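Local coordinates for adhesin (Streptococcus sanguinis SK1 = NCTC 7863, PDB 6VU6), which probably binds sialylated glycans through its Siglec-like domains, as a streptococcal surface adhesin, at residues Thr97-Ala102 with Val113-Glu118; Tyr131-Pro136 with Ser188-Ala193. All coordinates share one frame; numbering follows the deposited sequence.

Contact 1 of 2, residues Thr97-Ala102 with Val113-Glu118; sequences TKYVRA and VDKQSE. With SIA (N-acetyl-alpha-neuraminic acid), chain C; NAG (2-acetamido-2-deoxy-beta-D-glucopyranose), chain B; GAL (beta-D-galactopyranose), chain D.
The hydroxyl of Y99 is gripped from two directions. K115 N donates to Y99 OH at 2.8 Å with an N-H...O angle of 162°, and GAL O6 is hydrogen-bonded to the same OH, also at 2.8 Å. Either hydroxyl of that second pair could be the donor. The galactose O6 meets the edge of the ring, in its plane. Y99 CG stands beside the backbone N and anti to the carbonyl carbon (chi1 -68°), and from there the ring runs alongside the 113-118 loop to reach both partners.

S117 OG approaches the ring close to its plane, 3.8 Å from Y99 CD2. Its chi1 of 58° sets OG between its own N and carbonyl carbon, where it accepts from V113 N at 2.8 Å. V113 O accepts from Q116 N, closing a type II beta-turn over D114 and K115, and also from S117 N.

At the other end, V100 N gives a nearly straight bond to E118 O at 3.0 Å. This bond continues the antiparallel pairing of K98 with F120 to the residue just before strand 119-125. E118 CB also rests against V100 O.

T97 and K98 hold part of the sialic acid; D53, G93 and R95 bond it too. T97 N and T97 OG1 take one carboxylate oxygen each, O1B and O1A. K98 NZ bonds SIA O8, and more weakly O9. It also bonds N42 OD1 and D53 O. This Thr-Lys pair probably matches the Thr-Arg of the sialic acid motif in related Siglec-like adhesins. The chemistry suggests that T97 and K98 contribute to sialic acid recognition, while K115 N helps to orient the Y99 hydroxyl toward the galactose.

Contact 2 of 2, residues Tyr131-Pro136 with Ser188-Ala193; sequences YTPQVP and STDTIA. With CA (calcium ion), chain H.
I192, P133 and D190 bury the most surface here. I192 points from strand 189-192 toward the 131-136 loop. Its CG2 packs on P136 CD at 4.2 Å, and its CD1 reaches toward the carbonyl of Q134. V159 of helix 149-162 touches both I192 and P136, so the loop, the strand and the helix share this apolar patch.

P133 and D190 each point toward the opposite segment, and their side chains cross at an angle. The CG-CD edge of the proline ring faces the carboxylate. Their modelled approach is too tight to be trusted in detail.

D190 is also a calcium ligand. Its OD2 lies 2.7 Å from the calcium, while OD1 stays at 3.5 Å, so the carboxylate binds through one oxygen. The tight approach to P133 makes the place of OD2 less certain. Y131 O binds the same ion from the loop at 2.4 Å, and water 1 lies 2.6 Å from the metal. T128 completes the modelled ligands with its O and OG1. Y184 OH adds a weak hydrogen bond to D190 OD2.

This is a calcium site that ties a loop to the edge strand of a small antiparallel sheet, within the atypical Rib domain.

How the contacts relate
The two contacts follow one another along the chain, in different domain families. Their centres lie 38 Å apart and their nearest atoms about 22 Å. Neither is fully core: two of the seven touching residues of contact 1 and two of the six of contact 2 are buried. Contact 1 joins a strand of the Siglec-like domain to the loop that follows it. Contact 2 brings together a loop and an edge strand 52 residues further on, in the Rib-like domain. Contact 1 is held by hydrogen bonds and adjoins the glycan site. Contact 2 has no direct hydrogen bond across it. Calcium and apolar packing join its segments, and it organises a metal site.

Contact 1 of 2, residues Thr97-Ala102 with Val113-Glu118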
ATOM      1  N   THR A  97      35.321  34.385   3.472  1.00 22.16           N
ATOM      2  CA  THR A  97      35.922  34.369   4.807  1.00 23.95           C
ATOM      3  C   THR A  97      35.644  35.701   5.477  1.00 19.68           C
ATOM      4  O   THR A  97      36.138  36.729   5.021  1.00 21.04           O
ATOM      5  CB  THR A  97      37.424  34.138   4.749  1.00 24.29           C
ATOM      6  OG1 THR A  97      37.725  33.077   3.846  1.00 25.09           O
ATOM      7  CG2 THR A  97      37.945  33.775   6.135  1.00 18.90           C
ATOM      8  N   LYS A  98      34.867  35.685   6.542  1.00 18.59           N
ATOM      9  CA  LYS A  98      34.495  36.910   7.296  1.00 19.86           C
ATOM     10  C   LYS A  98      34.994  36.804   8.738  1.00 20.19           C
ATOM     11  O   LYS A  98      35.016  35.742   9.268  1.00 17.86           O
ATOM     12  CB  LYS A  98      33.008  37.219   7.190  1.00 23.32           C
ATOM     13  CG  LYS A  98      32.464  37.365   5.782  1.00 25.38           C
ATOM     14  CD  LYS A  98      33.202  38.310   4.906  1.00 27.37           C
ATOM     15  CE  LYS A  98      32.914  38.156   3.433  1.00 29.79           C
ATOM     16  NZ  LYS A  98      33.465  39.239   2.617  1.00 28.10           N
ATOM     17  N   TYR A  99      35.326  37.931   9.312  1.00 17.69           N
ATOM     18  CA  TYR A  99      35.993  38.046  10.617  1.00 20.12           C
ATOM     19  C   TYR A  99      35.054  38.571  11.690  1.00 20.03           C
ATOM     20  O   TYR A  99      34.323  39.475  11.464  1.00 17.94           O
ATOM     21  CB  TYR A  99      37.237  38.899  10.444  1.00 18.30           C
ATOM     22  CG  TYR A  99      38.264  38.200   9.620  1.00 21.58           C
ATOM     23  CD1 TYR A  99      38.190  38.192   8.244  1.00 21.45           C
ATOM     24  CD2 TYR A  99      39.281  37.509  10.218  1.00 20.52           C
ATOM     25  CE1 TYR A  99      39.133  37.551   7.476  1.00 21.25           C
ATOM     26  CE2 TYR A  99      40.221  36.851   9.470  1.00 24.25           C
ATOM     27  CZ  TYR A  99      40.139  36.850   8.095  1.00 25.22           C
ATOM     28  OH  TYR A  99      41.053  36.166   7.388  1.00 27.42           O
ATOM     29  N   VAL A 100      35.171  37.977  12.855  1.00 19.07           N
ATOM     30  CA  VAL A 100      34.310  38.314  14.009  1.00 19.07           C
ATOM     31  C   VAL A 100      35.133  38.873  15.163  1.00 22.68           C
ATOM     32  O   VAL A 100      36.105  38.292  15.516  1.00 25.24           O
ATOM     33  CB  VAL A 100      33.423  37.151  14.445  1.00 22.99           C
ATOM     34  CG1 VAL A 100      32.520  37.590  15.584  1.00 22.86           C
ATOM     35  CG2 VAL A 100      32.615  36.614  13.291  1.00 18.51           C
ATOM     36  N   ARG A 101      34.695  39.999  15.688  1.00 19.75           N
ATOM     37  CA  ARG A 101      35.361  40.680  16.781  1.00 24.08           C
ATOM     38  C   ARG A 101      34.344  40.962  17.874  1.00 25.82           C
ATOM     39  O   ARG A 101      33.151  41.089  17.592  1.00 25.29           O
ATOM     40  CB  ARG A 101      35.993  41.974  16.282  1.00 23.34           C
ATOM     41  CG  ARG A 101      36.808  41.801  15.002  1.00 26.83           C
ATOM     42  CD  ARG A 101      37.457  43.078  14.553  1.00 27.06           C
ATOM     43  NE  ARG A 101      38.622  43.331  15.369  1.00 27.45           N
ATOM     44  CZ  ARG A 101      39.250  44.491  15.434  1.00 31.13           C
ATOM     45  NH1 ARG A 101      38.811  45.516  14.711  1.00 31.84           N
ATOM     46  NH2 ARG A 101      40.309  44.625  16.224  1.00 30.47           N
ATOM     47  N   ALA A 102      34.808  41.075  19.103  1.00 24.27           N
ATOM     48  CA  ALA A 102      33.957  41.472  20.236  1.00 24.74           C
ATOM     49  C   ALA A 102      34.692  42.514  21.077  1.00 29.78           C
ATOM     50  O   ALA A 102      35.895  42.523  21.052  1.00 26.58           O
ATOM     51  CB  ALA A 102      33.555  40.279  21.034  1.00 23.49           C
ATOM     52  N   VAL A 113      43.415  39.463  12.778  1.00 27.35           N
ATOM     53  CA  VAL A 113      44.633  38.995  12.094  1.00 27.55           C
ATOM     54  C   VAL A 113      44.271  38.124  10.896  1.00 26.79           C
ATOM     55  O   VAL A 113      43.718  37.032  11.068  1.00 24.92           O
ATOM     56  CB  VAL A 113      45.560  38.207  13.040  1.00 31.27           C
ATOM     57  CG1 VAL A 113      46.877  37.872  12.350  1.00 31.58           C
ATOM     58  CG2 VAL A 113      45.811  39.005  14.302  1.00 30.28           C
ATOM     59  N   ASP A 114      44.622  38.583   9.689  1.00 21.39           N
ATOM     60  CA  ASP A 114      44.291  37.886   8.450  1.00 27.20           C
ATOM     61  C   ASP A 114      44.606  36.391   8.550  1.00 29.93           C
ATOM     62  O   ASP A 114      45.731  36.001   8.876  1.00 28.72           O
ATOM     63  CB  ASP A 114      45.073  38.518   7.292  1.00 36.76           C
ATOM     64  CG  ASP A 114      44.566  38.079   5.931  1.00 53.40           C
ATOM     65  OD1 ASP A 114      43.552  37.356   5.863  1.00 60.02           O
ATOM     66  OD2 ASP A 114      45.172  38.478   4.911  1.00 60.36           O
ATOM     67  N   LYS A 115      43.607  35.559   8.278  1.00 31.30           N
ATOM     68  CA  LYS A 115      43.731  34.106   8.279  1.00 32.26           C
ATOM     69  C   LYS A 115      44.113  33.533   9.643  1.00 28.77           C
ATOM     70  O   LYS A 115      44.412  32.332   9.740  1.00 30.53           O
ATOM     71  CB  LYS A 115      44.730  33.639   7.213  1.00 36.76           C
ATOM     72  CG  LYS A 115      44.354  34.145   5.820  1.00 42.43           C
ATOM     73  CD  LYS A 115      45.415  33.833   4.780  1.00 47.52           C
ATOM     74  CE  LYS A 115      45.013  34.305   3.385  1.00 49.02           C
ATOM     75  NZ  LYS A 115      46.219  34.218   2.513  1.00 52.40           N
ATOM     76  N   GLN A 116      44.092  34.338  10.710  1.00 23.22           N
ATOM     77  CA  GLN A 116      44.514  33.762  11.989  1.00 29.16           C
ATOM     78  C   GLN A 116      43.516  33.947  13.132  1.00 27.52           C
ATOM     79  O   GLN A 116      43.321  33.013  13.902  1.00 35.67           O
ATOM     80  CB  GLN A 116      45.879  34.325  12.364  1.00 28.39           C
ATOM     81  CG  GLN A 116      47.013  33.740  11.559  1.00 30.31           C
ATOM     82  CD  GLN A 116      48.371  34.218  12.082  1.00 31.51           C
ATOM     83  OE1 GLN A 116      48.680  34.046  13.265  1.00 29.17           O
ATOM     84  NE2 GLN A 116      49.177  34.834  11.206  1.00 30.33           N
ATOM     85  N   SER A 117      42.838  35.073  13.186  1.00 22.80           N
ATOM     86  CA  SER A 117      41.891  35.410  14.265  1.00 24.34           C
ATOM     87  C   SER A 117      40.497  34.807  14.040  1.00 26.31           C
ATOM     88  O   SER A 117      40.305  34.152  13.090  1.00 25.75           O
ATOM     89  CB  SER A 117      41.855  36.893  14.455  1.00 22.71           C
ATOM     90  OG  SER A 117      41.495  37.538  13.270  1.00 26.21           O
ATOM     91  N   GLU A 118      39.581  35.031  14.954  1.00 23.84           N
ATOM     92  CA  GLU A 118      38.202  34.494  14.890  1.00 27.23           C
ATOM     93  C   GLU A 118      37.544  34.828  13.541  1.00 22.07           C
ATOM     94  O   GLU A 118      37.364  35.990  13.248  1.00 17.78           O
ATOM     95  CB  GLU A 118      37.403  34.904  16.128  1.00 30.52           C
ATOM     96  CG  GLU A 118      38.003  34.418  17.435  1.00 39.69           C
ATOM     97  CD  GLU A 118      38.954  35.334  18.218  1.00 49.24           C
ATOM     98  OE1 GLU A 118      39.644  36.197  17.628  1.00 49.45           O
ATOM     99  OE2 GLU A 118      38.994  35.176  19.435  1.00 51.65           O
TER
HETATM  100  C1  SIA C   3      37.479  34.759   0.692  1.00 35.40           C
HETATM  101  C2  SIA C   3      38.198  35.276  -0.677  1.00 32.33           C
HETATM  102  C3  SIA C   3      38.250  34.314  -1.890  1.00 28.37           C
HETATM  103  C4  SIA C   3      36.875  33.969  -2.458  1.00 25.76           C
HETATM  104  C5  SIA C   3      36.114  35.253  -2.791  1.00 25.33           C
HETATM  105  C6  SIA C   3      36.207  36.227  -1.584  1.00 27.59           C
HETATM  106  C7  SIA C   3      35.506  37.582  -1.798  1.00 31.97           C
HETATM  107  C8  SIA C   3      35.774  38.499  -0.594  1.00 34.19           C
HETATM  108  C9  SIA C   3      35.243  39.883  -0.926  1.00 38.26           C
HETATM  109  C10 SIA C   3      34.155  35.164  -4.247  1.00 28.39           C
HETATM  110  C11 SIA C   3      32.682  34.789  -4.408  1.00 23.60           C
HETATM  111  N5  SIA C   3      34.720  34.941  -3.034  1.00 23.74           N
HETATM  112  O1A SIA C   3      37.589  33.535   0.993  1.00 34.96           O
HETATM  113  O1B SIA C   3      36.868  35.652   1.394  1.00 33.07           O
HETATM  114  O4  SIA C   3      36.944  33.225  -3.680  1.00 28.77           O
HETATM  115  O6  SIA C   3      37.565  36.489  -1.227  1.00 23.48           O
HETATM  116  O7  SIA C   3      35.914  38.192  -3.012  1.00 33.43           O
HETATM  117  O8  SIA C   3      35.218  37.949   0.609  1.00 31.03           O
HETATM  118  O9  SIA C   3      34.281  40.217   0.062  1.00 42.05           O
HETATM  119  O10 SIA C   3      34.789  35.634  -5.182  1.00 30.14           O
HETATM  120  C1  NAG B   1      45.185  41.851   2.192  1.00 62.78           C
HETATM  121  C2  NAG B   1      45.270  40.411   2.724  1.00 61.91           C
HETATM  122  C3  NAG B   1      44.732  39.434   1.699  1.00 57.17           C
HETATM  123  C4  NAG B   1      43.332  39.855   1.293  1.00 52.16           C
HETATM  124  C5  NAG B   1      43.394  41.191   0.573  1.00 56.75           C
HETATM  125  C6  NAG B   1      42.279  42.136   0.959  1.00 54.67           C
HETATM  126  C7  NAG B   1      47.173  40.304   4.304  1.00 66.97           C
HETATM  127  C8  NAG B   1      46.326  41.076   5.278  1.00 66.21           C
HETATM  128  N2  NAG B   1      46.626  40.045   3.107  1.00 65.05           N
HETATM  129  O1  NAG B   1      44.381  42.592   3.049  1.00 66.24           O
HETATM  130  O3  NAG B   1      44.723  38.128   2.267  1.00 54.45           O
HETATM  131  O4  NAG B   1      42.795  38.916   0.375  1.00 42.86           O
HETATM  132  O5  NAG B   1      44.649  41.853   0.824  1.00 60.21           O
HETATM  133  O6  NAG B   1      41.619  42.662  -0.184  1.00 54.18           O
HETATM  134  O7  NAG B   1      48.312  39.944   4.581  1.00 68.18           O
HETATM  135  C1  GAL D   2      41.583  38.430   0.902  1.00 42.41           C
HETATM  136  C2  GAL D   2      41.037  37.500  -0.158  1.00 40.57           C
HETATM  137  C3  GAL D   2      39.922  36.643   0.393  1.00 40.13           C
HETATM  138  C4  GAL D   2      40.447  35.922   1.658  1.00 39.64           C
HETATM  139  C5  GAL D   2      40.907  37.003   2.656  1.00 35.34           C
HETATM  140  C6  GAL D   2      41.607  36.510   3.895  1.00 36.86           C
HETATM  141  O2  GAL D   2      40.546  38.210  -1.305  1.00 41.93           O
HETATM  142  O3  GAL D   2      39.510  35.678  -0.581  1.00 35.91           O
HETATM  143  O4  GAL D   2      41.550  35.124   1.305  1.00 37.03           O
HETATM  144  O5  GAL D   2      41.900  37.792   2.077  1.00 36.84           O
HETATM  145  O6  GAL D   2      40.779  35.746   4.672  1.00 41.29           O

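Contact 2 of 2, residues Tyr131-Pro136 with Ser188-Ala193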
ATOM      1  N   TYR A 131      20.947  17.062  -1.583  1.00 39.22           N
ATOM      2  CA  TYR A 131      20.011  15.917  -1.685  1.00 42.27           C
ATOM      3  C   TYR A 131      20.568  14.705  -2.442  1.00 42.38           C
ATOM      4  O   TYR A 131      21.362  14.806  -3.363  1.00 42.47           O
ATOM      5  CB  TYR A 131      18.672  16.367  -2.267  1.00 41.79           C
ATOM      6  CG  TYR A 131      17.993  17.534  -1.598  1.00 42.24           C
ATOM      7  CD1 TYR A 131      17.234  17.383  -0.456  1.00 43.08           C
ATOM      8  CD2 TYR A 131      18.060  18.793  -2.140  1.00 42.56           C
ATOM      9  CE1 TYR A 131      16.594  18.463   0.129  1.00 43.46           C
ATOM     10  CE2 TYR A 131      17.432  19.875  -1.583  1.00 42.70           C
ATOM     11  CZ  TYR A 131      16.692  19.704  -0.446  1.00 45.42           C
ATOM     12  OH  TYR A 131      16.100  20.776   0.114  1.00 48.61           O
ATOM     13  N   THR A 132      20.148  13.536  -1.980  1.00 45.11           N
ATOM     14  CA  THR A 132      20.437  12.261  -2.679  1.00 46.68           C
ATOM     15  C   THR A 132      19.122  11.556  -2.976  1.00 44.71           C
ATOM     16  O   THR A 132      18.626  10.908  -2.137  1.00 44.11           O
ATOM     17  CB  THR A 132      21.371  11.306  -1.946  1.00 49.81           C
ATOM     18  OG1 THR A 132      22.366  12.059  -1.274  1.00 56.68           O
ATOM     19  CG2 THR A 132      22.097  10.407  -2.910  1.00 47.58           C
ATOM     20  N   PRO A 133      18.588  11.644  -4.193  1.00 45.46           N
ATOM     21  CA  PRO A 133      17.362  10.971  -4.541  1.00 45.03           C
ATOM     22  C   PRO A 133      17.339   9.468  -4.256  1.00 40.28           C
ATOM     23  O   PRO A 133      18.285   8.826  -4.447  1.00 40.25           O
ATOM     24  CB  PRO A 133      17.228  11.206  -6.039  1.00 43.26           C
ATOM     25  CG  PRO A 133      18.593  11.655  -6.471  1.00 44.84           C
ATOM     26  CD  PRO A 133      19.139  12.398  -5.280  1.00 42.71           C
ATOM     27  N   GLN A 134      16.237   9.011  -3.708  1.00 39.82           N
ATOM     28  CA  GLN A 134      16.021   7.573  -3.472  1.00 44.77           C
ATOM     29  C   GLN A 134      15.569   6.945  -4.799  1.00 40.53           C
ATOM     30  O   GLN A 134      14.788   7.542  -5.507  1.00 37.19           O
ATOM     31  CB  GLN A 134      14.928   7.346  -2.432  1.00 52.71           C
ATOM     32  CG  GLN A 134      15.228   7.820  -1.027  1.00 60.04           C
ATOM     33  CD  GLN A 134      16.329   7.042  -0.368  1.00 64.13           C
ATOM     34  OE1 GLN A 134      16.250   5.834  -0.214  1.00 62.92           O
ATOM     35  NE2 GLN A 134      17.379   7.749  -0.006  1.00 66.91           N
ATOM     36  N   VAL A 135      16.082   5.765  -5.098  1.00 38.74           N
ATOM     37  CA  VAL A 135      15.718   5.049  -6.346  1.00 42.04           C
ATOM     38  C   VAL A 135      14.269   4.677  -6.165  1.00 44.42           C
ATOM     39  O   VAL A 135      13.957   4.189  -5.109  1.00 46.31           O
ATOM     40  CB  VAL A 135      16.455   3.712  -6.414  1.00 42.19           C
ATOM     41  CG1 VAL A 135      15.787   2.828  -7.432  1.00 44.07           C
ATOM     42  CG2 VAL A 135      17.931   3.863  -6.679  1.00 41.11           C
ATOM     43  N   PRO A 136      13.170   4.723  -7.172  1.00 40.82           N
ATOM     44  CA  PRO A 136      11.780   4.391  -7.039  1.00 38.75           C
ATOM     45  C   PRO A 136      11.587   2.899  -7.289  1.00 37.67           C
ATOM     46  O   PRO A 136      12.483   2.236  -7.638  1.00 36.25           O
ATOM     47  CB  PRO A 136      11.147   5.086  -8.239  1.00 35.79           C
ATOM     48  CG  PRO A 136      12.190   4.987  -9.271  1.00 41.35           C
ATOM     49  CD  PRO A 136      13.519   4.994  -8.547  1.00 41.03           C
ATOM     50  N   SER A 188      20.397  23.247 -10.507  1.00 32.92           N
ATOM     51  CA  SER A 188      21.294  22.082 -10.376  1.00 32.01           C
ATOM     52  C   SER A 188      20.456  20.820 -10.536  1.00 34.03           C
ATOM     53  O   SER A 188      19.281  20.844 -10.269  1.00 30.55           O
ATOM     54  CB  SER A 188      22.092  22.096  -9.106  1.00 32.86           C
ATOM     55  OG  SER A 188      21.295  21.894  -7.983  1.00 32.18           O
ATOM     56  N   THR A 189      21.103  19.738 -10.905  1.00 34.24           N
ATOM     57  CA  THR A 189      20.275  18.578 -11.271  1.00 40.13           C
ATOM     58  C   THR A 189      20.679  17.295 -10.596  1.00 38.72           C
ATOM     59  O   THR A 189      21.576  17.271  -9.761  1.00 36.00           O
ATOM     60  CB  THR A 189      20.421  18.275 -12.762  1.00 44.02           C
ATOM     61  OG1 THR A 189      21.817  18.302 -13.033  1.00 47.43           O
ATOM     62  CG2 THR A 189      19.731  19.308 -13.626  1.00 43.52           C
ATOM     63  N   ASP A 190      19.958  16.275 -10.997  1.00 38.79           N
ATOM     64  CA  ASP A 190      20.218  14.932 -10.479  1.00 35.36           C
ATOM     65  C   ASP A 190      19.580  13.907 -11.383  1.00 31.34           C
ATOM     66  O   ASP A 190      18.491  14.113 -11.755  1.00 27.45           O
ATOM     67  CB  ASP A 190      19.633  14.798  -9.106  1.00 38.18           C
ATOM     68  CG  ASP A 190      20.671  14.240  -8.197  1.00 43.34           C
ATOM     69  OD1 ASP A 190      21.726  13.860  -8.631  1.00 44.50           O
ATOM     70  OD2 ASP A 190      20.423  14.269  -7.044  1.00 44.45           O
ATOM     71  N   THR A 191      20.252  12.794 -11.588  1.00 31.69           N
ATOM     72  CA  THR A 191      19.759  11.794 -12.547  1.00 34.33           C
ATOM     73  C   THR A 191      19.579  10.416 -11.934  1.00 35.85           C
ATOM     74  O   THR A 191      20.439   9.981 -11.218  1.00 34.47           O
ATOM     75  CB  THR A 191      20.757  11.620 -13.689  1.00 36.56           C
ATOM     76  OG1 THR A 191      20.866  12.859 -14.366  1.00 40.79           O
ATOM     77  CG2 THR A 191      20.325  10.601 -14.712  1.00 37.56           C
ATOM     78  N   ILE A 192      18.429   9.821 -12.196  1.00 36.76           N
ATOM     79  CA  ILE A 192      18.217   8.402 -11.925  1.00 30.17           C
ATOM     80  C   ILE A 192      18.335   7.665 -13.254  1.00 31.37           C
ATOM     81  O   ILE A 192      17.599   7.961 -14.203  1.00 32.11           O
ATOM     82  CB  ILE A 192      16.853   8.165 -11.255  1.00 28.27           C
ATOM     83  CG1 ILE A 192      16.564   9.302 -10.283  1.00 33.56           C
ATOM     84  CG2 ILE A 192      16.824   6.843 -10.458  1.00 26.16           C
ATOM     85  CD1 ILE A 192      15.211   9.195  -9.604  1.00 37.07           C
ATOM     86  N   ALA A 193      19.299   6.755 -13.352  1.00 28.96           N
ATOM     87  CA  ALA A 193      19.532   6.050 -14.605  1.00 33.14           C
ATOM     88  C   ALA A 193      18.370   5.112 -14.934  1.00 37.06           C
ATOM     89  O   ALA A 193      17.693   4.595 -14.043  1.00 31.69           O
ATOM     90  CB  ALA A 193      20.845   5.260 -14.537  1.00 29.82           C
TER
HETATM   91 CA    CA H 702      22.372  15.231  -5.504  1.00 49.39          CA
HETATM   92  O   HOH W   1      24.940  15.259  -6.066  1.00 46.49           O